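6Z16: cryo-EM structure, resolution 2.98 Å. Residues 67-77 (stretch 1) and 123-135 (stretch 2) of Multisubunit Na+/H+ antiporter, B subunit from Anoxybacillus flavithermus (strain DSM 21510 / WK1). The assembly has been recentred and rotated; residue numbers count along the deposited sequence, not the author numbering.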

# COMPACT_ATOMS: atom_id res chain seq x y z
N ASN B 67 -10.24 27.62 19.60
CA ASN B 67 -9.81 28.42 20.73
C ASN B 67 -9.15 27.52 21.77
O ASN B 67 -9.58 26.38 21.98
N TYR B 68 -8.09 28.02 22.38
CA TYR B 68 -7.16 27.18 23.12
C TYR B 68 -7.50 27.10 24.60
O TYR B 68 -6.98 26.22 25.30
N LYS B 69 -8.38 27.98 25.08
CA LYS B 69 -8.84 27.91 26.45
C LYS B 69 -9.71 26.68 26.67
O LYS B 69 -9.61 26.00 27.70
N TRP B 70 -10.53 26.33 25.67
CA TRP B 70 -11.24 25.07 25.73
C TRP B 70 -10.28 23.89 25.64
O TRP B 70 -10.54 22.85 26.25
N LEU B 71 -9.15 24.04 24.94
CA LEU B 71 -8.18 22.95 24.88
C LEU B 71 -7.52 22.68 26.22
O LEU B 71 -7.36 21.51 26.61
N VAL B 72 -7.13 23.73 26.94
CA VAL B 72 -6.49 23.49 28.24
C VAL B 72 -7.51 22.96 29.25
O VAL B 72 -7.19 22.06 30.04
N ALA B 73 -8.77 23.42 29.16
CA ALA B 73 -9.80 22.90 30.05
C ALA B 73 -10.09 21.43 29.77
O ALA B 73 -10.17 20.62 30.71
N ILE B 74 -10.19 21.04 28.50
CA ILE B 74 -10.49 19.66 28.14
C ILE B 74 -9.32 18.73 28.44
O ILE B 74 -9.52 17.58 28.85
N GLY B 75 -8.07 19.21 28.32
CA GLY B 75 -6.94 18.36 28.68
C GLY B 75 -6.83 18.11 30.17
O GLY B 75 -6.52 16.99 30.61
N LEU B 76 -7.09 19.16 30.97
CA LEU B 76 -7.24 18.99 32.42
C LEU B 76 -8.35 17.99 32.75
O LEU B 76 -8.18 17.14 33.64
N LEU B 77 -9.47 18.06 32.02
CA LEU B 77 -10.55 17.10 32.19
C LEU B 77 -10.12 15.67 31.86
O LEU B 77 -10.55 14.74 32.53
N PHE B 123 -2.54 18.38 25.23
CA PHE B 123 -3.51 19.42 24.89
C PHE B 123 -3.31 20.68 25.73
O PHE B 123 -3.44 21.79 25.20
N VAL B 124 -2.94 20.54 27.01
CA VAL B 124 -2.76 21.74 27.81
C VAL B 124 -1.48 22.48 27.40
O VAL B 124 -1.46 23.71 27.37
N VAL B 125 -0.43 21.75 27.02
CA VAL B 125 0.80 22.41 26.59
C VAL B 125 0.59 23.18 25.29
O VAL B 125 0.99 24.35 25.18
N VAL B 126 -0.10 22.56 24.31
CA VAL B 126 -0.44 23.24 23.06
C VAL B 126 -1.29 24.48 23.33
O VAL B 126 -1.00 25.58 22.83
N GLY B 127 -2.30 24.33 24.19
CA GLY B 127 -3.19 25.44 24.47
C GLY B 127 -2.52 26.58 25.21
O GLY B 127 -2.73 27.74 24.86
N VAL B 128 -1.70 26.28 26.21
CA VAL B 128 -1.03 27.31 27.01
C VAL B 128 -0.05 28.10 26.15
O VAL B 128 -0.04 29.34 26.19
N THR B 129 0.76 27.40 25.35
CA THR B 129 1.73 28.08 24.50
C THR B 129 1.04 28.96 23.47
O THR B 129 1.45 30.12 23.25
N MET B 130 -0.05 28.47 22.88
CA MET B 130 -0.75 29.30 21.91
C MET B 130 -1.49 30.47 22.54
O MET B 130 -1.54 31.54 21.93
N ILE B 131 -2.03 30.30 23.76
CA ILE B 131 -2.67 31.42 24.47
C ILE B 131 -1.66 32.53 24.74
O ILE B 131 -1.94 33.70 24.46
N ILE B 132 -0.47 32.16 25.23
CA ILE B 132 0.57 33.15 25.52
C ILE B 132 0.97 33.91 24.27
O ILE B 132 0.98 35.15 24.24
N ILE B 133 1.22 33.18 23.18
CA ILE B 133 1.78 33.81 21.99
C ILE B 133 0.74 34.66 21.26
O ILE B 133 1.00 35.82 20.91
N GLU B 134 -0.48 34.15 21.07
CA GLU B 134 -1.44 35.00 20.38
C GLU B 134 -2.12 35.99 21.31
O GLU B 134 -2.89 36.82 20.83
N THR B 135 -1.87 35.93 22.62
CA THR B 135 -2.30 37.00 23.51
C THR B 135 -1.33 38.17 23.46
O THR B 135 -1.75 39.33 23.41

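Two glycines, one on each helix, let the helices of the two stretches run nearly antiparallel (154°) with their axes only 7.6 Å apart. A CB on Gly127 would point toward the partner and clash with Val72 CG1 and Tyr68 O; one on Gly75 would clash with Val124 CG2. At these sites the backbones come close, the CA atoms of Tyr68 and Gly127 lying 4.5 Å apart and those of Gly75 and Phe123 5.2 Å; between them, Val72 CA and Val124 CA are 4.1 Å apart. Val72 (m) is a knob among Val124, Gly127, Val128 and Ile131: its CG1 lies 3.7 Å from Gly127 CA and 3.8 Å from Val128 CG2. Val124 (t) lays CG2 3.4 Å from Val72 O and 4.1 Å from Leu76 CG. Tyr68 (m), pointing toward the other helix, is the second knob, among Gly127, Met130, Ile131 and Glu134. Met130 CB sits over one ring face, 3.5 Å from the ring centroid, in a CH-pi contact, while Glu134 OE2, poorly ordered, approaches the ring edge, 3.3 Å from Tyr68 CD2. Ile131 (m, t) starts sideways, but its end comes nearer, placing CD1 3.7 Å from Lys69 CG. Leu71 (m, t) and Phe123 (m) point toward each other's helices and meet at Leu71 CD2 and Phe123 CD1, 3.7 Å apart. No hydrogen bond crosses between the helices; the contact rests on close, largely apolar packing.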

# COMPACT_ATOMS: atom_id res chain seq x y z
CB ASN B 67 -10.96 29.24 21.35
CG ASN B 67 -12.16 28.41 21.75
OD1 ASN B 67 -12.22 27.20 21.54
ND2 ASN B 67 -13.13 29.06 22.36
CB TYR B 68 -5.74 27.71 22.91
CG TYR B 68 -5.33 27.65 21.45
CD1 TYR B 68 -4.82 26.49 20.91
CD2 TYR B 68 -5.47 28.76 20.62
CE1 TYR B 68 -4.46 26.42 19.58
CE2 TYR B 68 -5.12 28.70 19.29
CZ TYR B 68 -4.61 27.53 18.78
OH TYR B 68 -4.25 27.47 17.46
CB LYS B 69 -9.58 29.20 26.78
CG LYS B 69 -8.65 30.40 26.71
CD LYS B 69 -9.29 31.72 27.05
CE LYS B 69 -9.62 32.54 25.82
NZ LYS B 69 -10.79 32.03 25.08
CB TRP B 70 -12.30 24.98 24.63
CG TRP B 70 -13.49 25.87 24.85
CD1 TRP B 70 -13.68 26.73 25.89
CD2 TRP B 70 -14.67 25.94 24.05
NE1 TRP B 70 -14.90 27.36 25.76
CE2 TRP B 70 -15.53 26.88 24.65
CE3 TRP B 70 -15.08 25.30 22.88
CZ2 TRP B 70 -16.77 27.21 24.11
CZ3 TRP B 70 -16.32 25.62 22.35
CH2 TRP B 70 -17.14 26.57 22.96
CB LEU B 71 -7.10 23.22 23.84
CG LEU B 71 -7.43 22.92 22.39
CD1 LEU B 71 -6.23 23.25 21.55
CD2 LEU B 71 -7.77 21.45 22.28
CB VAL B 72 -5.75 24.75 28.75
CG1 VAL B 72 -4.62 25.08 27.83
CG2 VAL B 72 -6.64 25.95 28.89
CB ALA B 73 -11.07 23.74 29.90
CB ILE B 74 -10.96 19.62 26.67
CG1 ILE B 74 -12.35 20.26 26.55
CG2 ILE B 74 -11.07 18.23 26.12
CD1 ILE B 74 -12.75 20.57 25.13
CB LEU B 76 -7.51 20.35 33.05
CG LEU B 76 -6.31 21.29 33.13
CD1 LEU B 76 -6.74 22.72 33.34
CD2 LEU B 76 -5.47 20.85 34.30
CB LEU B 77 -11.76 17.48 31.32
CG LEU B 77 -12.64 18.64 31.77
CD1 LEU B 77 -13.67 18.96 30.71
CD2 LEU B 77 -13.30 18.32 33.08
CB PHE B 123 -4.95 18.94 25.05
CG PHE B 123 -5.42 18.04 23.95
CD1 PHE B 123 -5.53 18.52 22.66
CD2 PHE B 123 -5.83 16.75 24.22
CE1 PHE B 123 -5.98 17.71 21.65
CE2 PHE B 123 -6.28 15.94 23.22
CZ PHE B 123 -6.36 16.42 21.93
CB VAL B 124 -2.78 21.41 29.31
CG1 VAL B 124 -2.58 22.67 30.15
CG2 VAL B 124 -4.10 20.81 29.68
CB VAL B 125 1.95 21.40 26.48
CG1 VAL B 125 3.14 22.01 25.81
CG2 VAL B 125 2.38 20.96 27.86
CB VAL B 126 -1.15 22.29 22.09
CG1 VAL B 126 -1.63 23.04 20.87
CG2 VAL B 126 -0.23 21.19 21.65
CB VAL B 128 -0.33 26.67 28.23
CG1 VAL B 128 0.69 27.61 28.83
CG2 VAL B 128 -1.35 26.33 29.29
CB THR B 129 2.63 27.05 23.81
OG1 THR B 129 3.23 26.21 24.81
CG2 THR B 129 3.72 27.73 23.06
CB MET B 130 -1.70 28.46 21.07
CG MET B 130 -0.98 27.60 20.05
SD MET B 130 0.08 28.64 19.02
CE MET B 130 -1.13 29.70 18.24
CB ILE B 131 -3.32 30.94 25.79
CG1 ILE B 131 -4.62 30.18 25.53
CG2 ILE B 131 -3.66 32.10 26.69
CD1 ILE B 131 -5.06 29.39 26.74
CB ILE B 132 1.79 32.46 26.17
CG1 ILE B 132 1.44 31.94 27.56
CG2 ILE B 132 2.97 33.40 26.22
CD1 ILE B 132 2.51 31.06 28.17
CB ILE B 133 2.41 32.74 21.08
CG1 ILE B 133 3.64 32.19 21.81
CG2 ILE B 133 2.77 33.32 19.73
CD1 ILE B 133 4.18 30.95 21.25
CB GLU B 134 -2.51 34.18 19.65
CG GLU B 134 -3.58 33.56 20.51
CD GLU B 134 -4.55 32.72 19.71
OE1 GLU B 134 -4.40 32.67 18.47
OE2 GLU B 134 -5.45 32.09 20.31
CB THR B 135 -2.43 36.47 24.94
OG1 THR B 135 -3.38 35.40 24.97
CG2 THR B 135 -2.88 37.55 25.90